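Local coordinates for ABC transporter substrate-binding protein (Staphylococcus aureus subsp. aureus NCTC 8325, PDB 3UN6) that probably serves as the ligand-capturing component of an ABC-type import system and holds zinc in the crystal, its natural substrate being unassigned, at residues 174-178 with 189-195; 41-45 with 71-75; 281-285 with 318-323. All coordinates share one frame; numbering follows the deposited sequence.

Following the chain from its N terminus, interaction 2 comes first: after strand 36-41 has led into 41-45, it closes the loop that holds helix 48-58 and strand 66-71, bringing 71-75 back beside 41-45 at the edge of the five-stranded sheet. Interaction 1 closes a ten-residue loop holding most of helix 177-182, beside the second sheet. Interaction 3 joins 281-285 to the C-terminal end of the chain at 318-323. The three follow in series, none nested or crossed. Interactions 1 and 2 touch directly near the zinc site, where Glu193 O meets Thr45 N and Phe195 packs on Ile44, and Tyr281 OH bonds to Thr45 O between interactions 2 and 3. Interactions 1 and 3 do not meet.

Interaction 1 of 3, residues 174-178 with 189-195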
loop_
_atom_site.group_PDB
_atom_site.type_symbol
_atom_site.label_atom_id
_atom_site.label_comp_id
_atom_site.label_asym_id
_atom_site.label_seq_id
_atom_site.Cartn_x
_atom_site.Cartn_y
_atom_site.Cartn_z
ATOM N N PRO A 174 -4.877 9.954 1.904
ATOM C CA PRO A 174 -3.628 10.398 1.295
ATOM C C PRO A 174 -3.757 11.737 0.558
ATOM O O PRO A 174 -2.917 12.633 0.770
ATOM C CB PRO A 174 -3.306 9.255 0.314
ATOM C CG PRO A 174 -3.948 8.059 0.951
ATOM C CD PRO A 174 -5.202 8.561 1.560
ATOM N N ALA A 175 -4.813 11.889 -0.262
ATOM C CA ALA A 175 -5.031 13.119 -1.050
ATOM C C ALA A 175 -5.162 14.394 -0.205
ATOM O O ALA A 175 -4.983 15.505 -0.708
ATOM C CB ALA A 175 -6.284 12.974 -1.957
ATOM N N GLU A 176 -5.509 14.237 1.058
ATOM C CA GLU A 176 -5.687 15.381 1.954
ATOM C C GLU A 176 -4.402 15.818 2.646
ATOM O O GLU A 176 -4.361 16.876 3.270
ATOM C CB GLU A 176 -6.729 15.025 3.023
ATOM C CG GLU A 176 -8.140 14.927 2.500
ATOM C CD GLU A 176 -9.184 14.560 3.573
ATOM O OE1 GLU A 176 -8.855 13.816 4.533
ATOM O OE2 GLU A 176 -10.358 15.011 3.428
HETATM N N MSE A 177 -3.343 15.016 2.541
HETATM C CA MSE A 177 -2.110 15.306 3.280
HETATM C C MSE A 177 -1.338 16.546 2.833
HETATM O O MSE A 177 -0.903 17.327 3.680
HETATM C CB MSE A 177 -1.230 14.060 3.342
HETATM C CG MSE A 177 -1.871 12.968 4.222
HETATM SE SE MSE A 177 -0.842 11.377 4.171
HETATM C CE MSE A 177 -2.073 10.163 5.191
ATOM N N PRO A 178 -1.180 16.755 1.514
ATOM C CA PRO A 178 -0.451 17.961 1.072
ATOM C C PRO A 178 -1.058 19.266 1.572
ATOM O O PRO A 178 -0.332 20.139 2.028
ATOM C CB PRO A 178 -0.539 17.883 -0.454
ATOM C CG PRO A 178 -0.606 16.451 -0.734
ATOM C CD PRO A 178 -1.448 15.853 0.386
ATOM N N TYR A 189 3.970 13.858 7.399
ATOM C CA TYR A 189 3.138 12.719 7.155
ATOM C C TYR A 189 3.922 11.593 6.523
ATOM O O TYR A 189 5.077 11.774 6.092
ATOM C CB TYR A 189 1.913 13.093 6.303
ATOM C CG TYR A 189 2.166 13.657 4.890
ATOM C CD1 TYR A 189 2.405 12.810 3.802
ATOM C CD2 TYR A 189 2.059 15.017 4.644
ATOM C CE1 TYR A 189 2.598 13.317 2.526
ATOM C CE2 TYR A 189 2.242 15.538 3.379
ATOM C CZ TYR A 189 2.514 14.682 2.321
ATOM O OH TYR A 189 2.673 15.213 1.072
ATOM N N SER A 190 3.318 10.415 6.546
ATOM C CA SER A 190 3.886 9.257 5.914
ATOM C C SER A 190 2.791 8.619 5.049
ATOM O O SER A 190 1.677 8.434 5.510
ATOM C CB SER A 190 4.406 8.293 6.958
ATOM O OG SER A 190 5.026 7.209 6.327
ATOM N N VAL A 191 3.121 8.261 3.807
ATOM C CA VAL A 191 2.131 7.760 2.876
ATOM C C VAL A 191 2.816 7.138 1.677
ATOM O O VAL A 191 4.039 7.244 1.534
ATOM C CB VAL A 191 1.252 8.921 2.393
ATOM C CG1 VAL A 191 2.114 9.915 1.559
ATOM C CG2 VAL A 191 0.045 8.415 1.603
ATOM N N ALA A 192 2.038 6.434 0.848
ATOM C CA ALA A 192 2.578 5.856 -0.368
ATOM C C ALA A 192 2.707 6.959 -1.399
ATOM O O ALA A 192 1.935 7.921 -1.389
ATOM C CB ALA A 192 1.654 4.760 -0.905
ATOM N N GLU A 193 3.662 6.826 -2.296
ATOM C CA GLU A 193 3.733 7.766 -3.401
ATOM C C GLU A 193 2.462 7.512 -4.209
ATOM O O GLU A 193 1.885 6.428 -4.121
ATOM C CB GLU A 193 4.989 7.554 -4.213
ATOM C CG GLU A 193 6.270 7.972 -3.479
ATOM C CD GLU A 193 6.397 9.497 -3.236
ATOM O OE1 GLU A 193 5.372 10.202 -3.119
ATOM O OE2 GLU A 193 7.549 9.985 -3.128
ATOM N N PRO A 194 2.015 8.504 -4.995
ATOM C CA PRO A 194 2.632 9.772 -5.272
ATOM C C PRO A 194 2.304 10.912 -4.311
ATOM O O PRO A 194 2.632 12.041 -4.617
ATOM C CB PRO A 194 2.063 10.098 -6.645
ATOM C CG PRO A 194 0.665 9.576 -6.566
ATOM C CD PRO A 194 0.699 8.405 -5.644
ATOM N N PHE A 195 1.740 10.617 -3.145
ATOM C CA PHE A 195 1.312 11.690 -2.248
ATOM C C PHE A 195 2.420 12.438 -1.519
ATOM O O PHE A 195 2.179 13.505 -0.971
ATOM C CB PHE A 195 0.123 11.235 -1.386
ATOM C CG PHE A 195 -1.086 10.962 -2.226
ATOM C CD1 PHE A 195 -1.818 12.035 -2.763
ATOM C CD2 PHE A 195 -1.395 9.675 -2.623
ATOM C CE1 PHE A 195 -2.901 11.822 -3.611
ATOM C CE2 PHE A 195 -2.501 9.434 -3.481
ATOM C CZ PHE A 195 -3.244 10.529 -3.981
#
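Two aromatic rings of 189-195 each turn one face to 174-178. Over the centre of the Tyr189 ring sits Met177 CB, 3.6 Å from the centroid and 7° off the ring normal, a nearly axial CH-pi contact. On one face of the Phe195 ring lie Pro174 CB and Ala175 N, both displaced toward the rim; Pro174 CB approaches Phe195 CD2 to 3.5 Å. Beyond CG the selenomethionine chain at Met177 is extended (chi2 175°), which carries SE to the CG-CD1 side of the Tyr189 ring, an oblique Met-aromatic contact with SE 3.6 Å from Tyr189 CD1. The same selenium reaches Val191 CB at 3.7 Å, and Val191 CG2 also meets Pro174 CB. At the far end of its ring Tyr189 OH donates to Phe195 O at 2.7 Å, tilted 17° from the carbonyl plane. This bond ties the ring to the turn after the strand and fixes where its hydroxyl lies, while Pro178 CG rests near that oxygen. The contact packs the turn leading into helix 177-182, and that helix's start, on strand 188-192 and the residues after it within a periplasmic-binding-protein fold; the side chain of Val191 comes about 4 Å from a bound zinc ion.

Interaction 2 of 3, residues 41-45 with 71-75; sequences YLPIT and KFNNW. With PO4 (phosphate ion), chain D.
Tyr41 and Lys71 meet with the aromatic ring laid against the lysine backbone: Lys71 CA stands over one face, 4.1 Å from the ring centroid and offset toward the rim. Lys71 CB lies 3.6 Å from Tyr41 OH, and chi1 of -173° carries CG on past the phenol end. Farther out the chain bends at chi3 and leads NZ away to a phosphate ion, bonding to PO4 O3 at 3.0 Å; Lys266 NZ holds the same ion, which probably comes from the crystallisation liquor. Both Leu42 methyls meet the Trp75 indole, CD2 over a face, 3.9 Å from the centroid of the five-membered ring, and CD1 by CE3 of the six-membered ring; CD1 also touches Phe72 CB at 4.0 Å. Ile44 approaches that indole differently, its CD1 at the edge beside CZ2 at 3.9 Å. Between the backbones, Phe72 N donates to Tyr41 O at 2.9 Å with an angle of 153°, one of the bonds of the parallel Tyr41-Lys71 bridge at the strand ends; Tyr41 is also bonded to Val70. Two residues after Tyr41, Pro43 is the centre of an inverse gamma turn. Chemically the contact is one backbone bond surrounded by CH-pi and aliphatic packing, and the Leu42 and Ile44 contacts probably help hold the Trp75 indole, about 4 Å from a bound zinc ion and from the side chain of Cys221, a zinc ligand.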
loop_
_atom_site.group_PDB
_atom_site.type_symbol
_atom_site.label_atom_id
_atom_site.label_comp_id
_atom_site.label_asym_id
_atom_site.label_seq_id
_atom_site.Cartn_x
_atom_site.Cartn_y
_atom_site.Cartn_z
ATOM N N TYR A 41 -9.208 -0.224 -5.137
ATOM C CA TYR A 41 -7.906 0.381 -4.937
ATOM C C TYR A 41 -7.957 1.876 -4.697
ATOM O O TYR A 41 -8.960 2.548 -4.995
ATOM C CB TYR A 41 -7.052 0.189 -6.213
ATOM C CG TYR A 41 -7.486 1.066 -7.363
ATOM C CD1 TYR A 41 -8.595 0.738 -8.140
ATOM C CD2 TYR A 41 -6.803 2.237 -7.666
ATOM C CE1 TYR A 41 -9.007 1.544 -9.182
ATOM C CE2 TYR A 41 -7.215 3.062 -8.708
ATOM C CZ TYR A 41 -8.315 2.701 -9.465
ATOM O OH TYR A 41 -8.723 3.505 -10.491
ATOM N N LEU A 42 -6.840 2.371 -4.170
ATOM C CA LEU A 42 -6.540 3.790 -4.075
ATOM C C LEU A 42 -5.469 4.077 -5.143
ATOM O O LEU A 42 -4.628 3.171 -5.432
ATOM C CB LEU A 42 -6.047 4.184 -2.683
ATOM C CG LEU A 42 -7.083 4.637 -1.644
ATOM C CD1 LEU A 42 -7.995 3.475 -1.142
ATOM C CD2 LEU A 42 -6.330 5.305 -0.461
ATOM N N PRO A 43 -5.463 5.315 -5.725
ATOM C CA PRO A 43 -4.520 5.705 -6.800
ATOM C C PRO A 43 -3.103 6.044 -6.284
ATOM O O PRO A 43 -2.647 7.169 -6.360
ATOM C CB PRO A 43 -5.194 6.932 -7.423
ATOM C CG PRO A 43 -5.894 7.590 -6.260
ATOM C CD PRO A 43 -6.326 6.455 -5.332
ATOM N N ILE A 44 -2.432 5.019 -5.780
ATOM C CA ILE A 44 -1.100 5.119 -5.238
ATOM C C ILE A 44 -0.266 4.076 -5.975
ATOM O O ILE A 44 -0.825 3.158 -6.575
ATOM C CB ILE A 44 -1.103 4.813 -3.765
ATOM C CG1 ILE A 44 -1.770 3.442 -3.512
ATOM C CG2 ILE A 44 -1.833 5.936 -2.997
ATOM C CD1 ILE A 44 -1.814 3.016 -2.046
ATOM N N THR A 45 1.055 4.210 -5.942
ATOM C CA THR A 45 1.929 3.248 -6.646
ATOM C C THR A 45 1.768 1.824 -6.125
ATOM O O THR A 45 2.074 0.858 -6.837
ATOM C CB THR A 45 3.421 3.600 -6.540
ATOM O OG1 THR A 45 3.863 3.456 -5.184
ATOM C CG2 THR A 45 3.695 5.018 -7.054
ATOM N N LYS A 71 -12.319 2.515 -7.866
ATOM C CA LYS A 71 -11.497 3.492 -7.135
ATOM C C LYS A 71 -12.123 4.096 -5.884
ATOM O O LYS A 71 -13.289 4.485 -5.888
ATOM C CB LYS A 71 -11.109 4.650 -8.060
ATOM C CG LYS A 71 -10.129 5.613 -7.425
ATOM C CD LYS A 71 -9.701 6.743 -8.356
ATOM C CE LYS A 71 -10.795 7.775 -8.503
ATOM N NZ LYS A 71 -10.292 8.932 -9.280
ATOM N N PHE A 72 -11.306 4.239 -4.846
ATOM C CA PHE A 72 -11.709 4.813 -3.560
ATOM C C PHE A 72 -10.728 5.923 -3.215
ATOM O O PHE A 72 -9.606 5.911 -3.689
ATOM C CB PHE A 72 -11.706 3.727 -2.482
ATOM C CG PHE A 72 -12.777 2.695 -2.680
ATOM C CD1 PHE A 72 -12.520 1.532 -3.388
ATOM C CD2 PHE A 72 -14.054 2.921 -2.204
ATOM C CE1 PHE A 72 -13.506 0.585 -3.608
ATOM C CE2 PHE A 72 -15.065 1.986 -2.411
ATOM C CZ PHE A 72 -14.782 0.800 -3.131
ATOM N N ASN A 73 -11.166 6.902 -2.419
ATOM C CA ASN A 73 -10.312 8.034 -2.017
ATOM C C ASN A 73 -9.732 7.861 -0.611
ATOM O O ASN A 73 -8.875 8.619 -0.206
ATOM C CB ASN A 73 -11.113 9.346 -2.003
ATOM C CG ASN A 73 -11.813 9.636 -3.317
ATOM O OD1 ASN A 73 -12.971 10.096 -3.328
ATOM N ND2 ASN A 73 -11.130 9.372 -4.432
ATOM N N ASN A 74 -10.239 6.893 0.139
ATOM C CA ASN A 74 -9.789 6.640 1.512
ATOM C C ASN A 74 -9.936 5.171 1.865
ATOM O O ASN A 74 -10.728 4.451 1.247
ATOM C CB ASN A 74 -10.602 7.462 2.503
ATOM C CG ASN A 74 -12.094 7.157 2.428
ATOM O OD1 ASN A 74 -12.611 6.303 3.155
ATOM N ND2 ASN A 74 -12.773 7.806 1.504
ATOM N N TRP A 75 -9.196 4.744 2.882
ATOM C CA TRP A 75 -9.189 3.342 3.292
ATOM C C TRP A 75 -10.472 2.786 3.924
ATOM O O TRP A 75 -10.881 1.672 3.583
ATOM C CB TRP A 75 -7.983 3.052 4.165
ATOM C CG TRP A 75 -6.703 3.220 3.422
ATOM C CD1 TRP A 75 -5.787 4.204 3.596
ATOM C CD2 TRP A 75 -6.213 2.393 2.371
ATOM N NE1 TRP A 75 -4.740 4.041 2.730
ATOM C CE2 TRP A 75 -4.976 2.925 1.967
ATOM C CE3 TRP A 75 -6.689 1.239 1.742
ATOM C CZ2 TRP A 75 -4.209 2.350 0.968
ATOM C CZ3 TRP A 75 -5.941 0.675 0.744
ATOM C CH2 TRP A 75 -4.705 1.229 0.359
HETATM P P PO4 D . -12.783 11.158 -10.999
HETATM O O1 PO4 D . -11.931 12.361 -11.332
HETATM O O2 PO4 D . -12.362 9.997 -11.862
HETATM O O3 PO4 D . -12.589 10.781 -9.553
HETATM O O4 PO4 D . -14.226 11.499 -11.286
#

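Interaction 3 of 3, residues 281-285 with 318-323; sequences YGDLT and YKEASR
An Asx turn at Asp283 shapes the loop that receives the tyrosine of the C-terminal helix, a structural junction about 12 Å from the nearest zinc ion when measured from the Leu284 side chain. Asp283 OD1 accepts twice from Thr285: from the backbone N at 2.9 Å, nearly along the carboxylate C-O direction, and from OG1 at 2.6 Å through the syn lone pair. These two bonds hold the carboxylate in place within the turn. Tyr318 reaches in from helix 316-320; its first torsion, -171°, swings the phenol away from the backbone N and toward the loop. Its OH accepts the Leu284 N-H at 2.8 Å in an almost straight bond of 172°. The same hydroxyl donates to a water that lies in the plane of the ring at its edge, 2.5 Å from Tyr318 OH, and this water in turn donates to Gly282 O at 2.6 Å. Over one face of the ring, offset toward the rim, is the carbonyl carbon of Leu284, while Thr285 OG1 comes obliquely to 3.3 Å from Tyr318 CE2. The Asp283 carboxylate and phenol ring planes are nearly parallel, 10° apart. Asp283 OD2 turns to Arg323, where NH2 is 3.7 Å away in a long salt bridge, with the guanidinium plane steeply inclined to the carboxylate. Outside the pair, Lys245 makes a cation-pi contact with Tyr318, and its NZ is bonded to the backbone O of the same residue. One phenol oxygen thus satisfies a backbone N-H directly and a backbone carbonyl through water, so the link to the C-terminal helix rests chiefly on oriented hydrogen bonds, and the long salt bridge to Arg323 probably adds only modest attraction.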
loop_
_atom_site.group_PDB
_atom_site.type_symbol
_atom_site.label_atom_id
_atom_site.label_comp_id
_atom_site.label_asym_id
_atom_site.label_seq_id
_atom_site.Cartn_x
_atom_site.Cartn_y
_atom_site.Cartn_z
ATOM N N TYR A 281 8.564 -3.680 -8.092
ATOM C CA TYR A 281 7.579 -4.748 -8.166
ATOM C C TYR A 281 8.311 -6.105 -8.286
ATOM O O TYR A 281 8.960 -6.521 -7.343
ATOM C CB TYR A 281 6.594 -4.464 -9.305
ATOM C CG TYR A 281 5.898 -3.134 -9.133
ATOM C CD1 TYR A 281 4.681 -3.044 -8.462
ATOM C CD2 TYR A 281 6.474 -1.956 -9.599
ATOM C CE1 TYR A 281 4.052 -1.830 -8.287
ATOM C CE2 TYR A 281 5.855 -0.733 -9.423
ATOM C CZ TYR A 281 4.643 -0.671 -8.766
ATOM O OH TYR A 281 4.008 0.542 -8.551
ATOM N N GLY A 282 8.198 -6.800 -9.411
ATOM C CA GLY A 282 8.896 -8.088 -9.575
ATOM C C GLY A 282 8.257 -9.255 -8.835
ATOM O O GLY A 282 7.078 -9.581 -9.047
ATOM N N ASP A 283 9.045 -9.914 -7.992
ATOM C CA ASP A 283 8.561 -11.046 -7.218
ATOM C C ASP A 283 7.666 -10.506 -6.125
ATOM O O ASP A 283 8.136 -9.821 -5.210
ATOM C CB ASP A 283 9.749 -11.815 -6.631
ATOM C CG ASP A 283 9.330 -13.026 -5.815
ATOM O OD1 ASP A 283 8.129 -13.182 -5.488
ATOM O OD2 ASP A 283 10.227 -13.814 -5.481
ATOM N N LEU A 284 6.375 -10.800 -6.223
ATOM C CA LEU A 284 5.416 -10.299 -5.272
ATOM C C LEU A 284 4.936 -11.384 -4.283
ATOM O O LEU A 284 3.840 -11.300 -3.727
ATOM C CB LEU A 284 4.239 -9.643 -6.025
ATOM C CG LEU A 284 4.588 -8.449 -6.906
ATOM C CD1 LEU A 284 3.342 -7.938 -7.676
ATOM C CD2 LEU A 284 5.186 -7.308 -6.098
ATOM N N THR A 285 5.760 -12.404 -4.060
ATOM C CA THR A 285 5.446 -13.440 -3.069
ATOM C C THR A 285 5.359 -12.794 -1.680
ATOM O O THR A 285 6.218 -11.973 -1.320
ATOM C CB THR A 285 6.570 -14.462 -2.997
ATOM O OG1 THR A 285 6.743 -15.081 -4.272
ATOM C CG2 THR A 285 6.277 -15.576 -1.945
ATOM N N TYR A 318 -0.158 -17.696 -6.152
ATOM C CA TYR A 318 0.974 -16.987 -6.712
ATOM C C TYR A 318 2.138 -17.934 -6.981
ATOM O O TYR A 318 2.819 -17.799 -7.989
ATOM C CB TYR A 318 1.405 -15.834 -5.794
ATOM C CG TYR A 318 2.437 -14.942 -6.420
ATOM C CD1 TYR A 318 2.054 -13.854 -7.208
ATOM C CD2 TYR A 318 3.784 -15.188 -6.251
ATOM C CE1 TYR A 318 2.982 -13.044 -7.792
ATOM C CE2 TYR A 318 4.739 -14.362 -6.843
ATOM C CZ TYR A 318 4.332 -13.299 -7.609
ATOM O OH TYR A 318 5.254 -12.477 -8.223
ATOM N N LYS A 319 2.361 -18.894 -6.086
ATOM C CA LYS A 319 3.443 -19.857 -6.271
ATOM C C LYS A 319 3.196 -20.741 -7.491
ATOM O O LYS A 319 4.102 -20.969 -8.278
ATOM C CB LYS A 319 3.610 -20.730 -5.021
ATOM C CG LYS A 319 4.483 -21.942 -5.250
ATOM C CD LYS A 319 4.545 -22.807 -4.030
ATOM C CE LYS A 319 5.393 -24.049 -4.285
ATOM N NZ LYS A 319 5.528 -24.886 -3.053
ATOM N N GLU A 320 1.971 -21.225 -7.657
ATOM C CA GLU A 320 1.643 -22.097 -8.795
ATOM C C GLU A 320 1.603 -21.348 -10.121
ATOM O O GLU A 320 1.815 -21.950 -11.162
ATOM C CB GLU A 320 0.303 -22.789 -8.597
ATOM C CG GLU A 320 0.247 -23.721 -7.409
ATOM C CD GLU A 320 -1.142 -24.312 -7.224
ATOM O OE1 GLU A 320 -1.921 -24.333 -8.213
ATOM O OE2 GLU A 320 -1.447 -24.753 -6.094
ATOM N N ALA A 321 1.311 -20.054 -10.081
ATOM C CA ALA A 321 1.259 -19.252 -11.300
ATOM C C ALA A 321 2.653 -19.223 -11.908
ATOM O O ALA A 321 3.650 -19.097 -11.185
ATOM C CB ALA A 321 0.778 -17.832 -11.010
ATOM N N SER A 322 2.723 -19.351 -13.226
ATOM C CA SER A 322 4.006 -19.309 -13.918
ATOM C C SER A 322 4.524 -17.859 -14.038
ATOM O O SER A 322 3.758 -16.900 -14.070
ATOM C CB SER A 322 3.887 -19.937 -15.309
ATOM O OG SER A 322 3.019 -19.175 -16.133
ATOM N N ARG A 323 5.838 -17.723 -14.089
ATOM C CA ARG A 323 6.463 -16.423 -14.260
ATOM C C ARG A 323 6.302 -15.938 -15.709
ATOM O O ARG A 323 6.063 -14.741 -15.949
ATOM C CB ARG A 323 7.957 -16.498 -13.916
ATOM C CG ARG A 323 8.252 -16.702 -12.437
ATOM C CD ARG A 323 9.685 -16.331 -12.123
ATOM N NE ARG A 323 9.876 -16.107 -10.694
ATOM C CZ ARG A 323 10.878 -15.398 -10.172
ATOM N NH1 ARG A 323 11.781 -14.819 -10.951
ATOM N NH2 ARG A 323 10.962 -15.238 -8.859
HETATM O O HOH W 1 4.876 -10.693 -9.905
#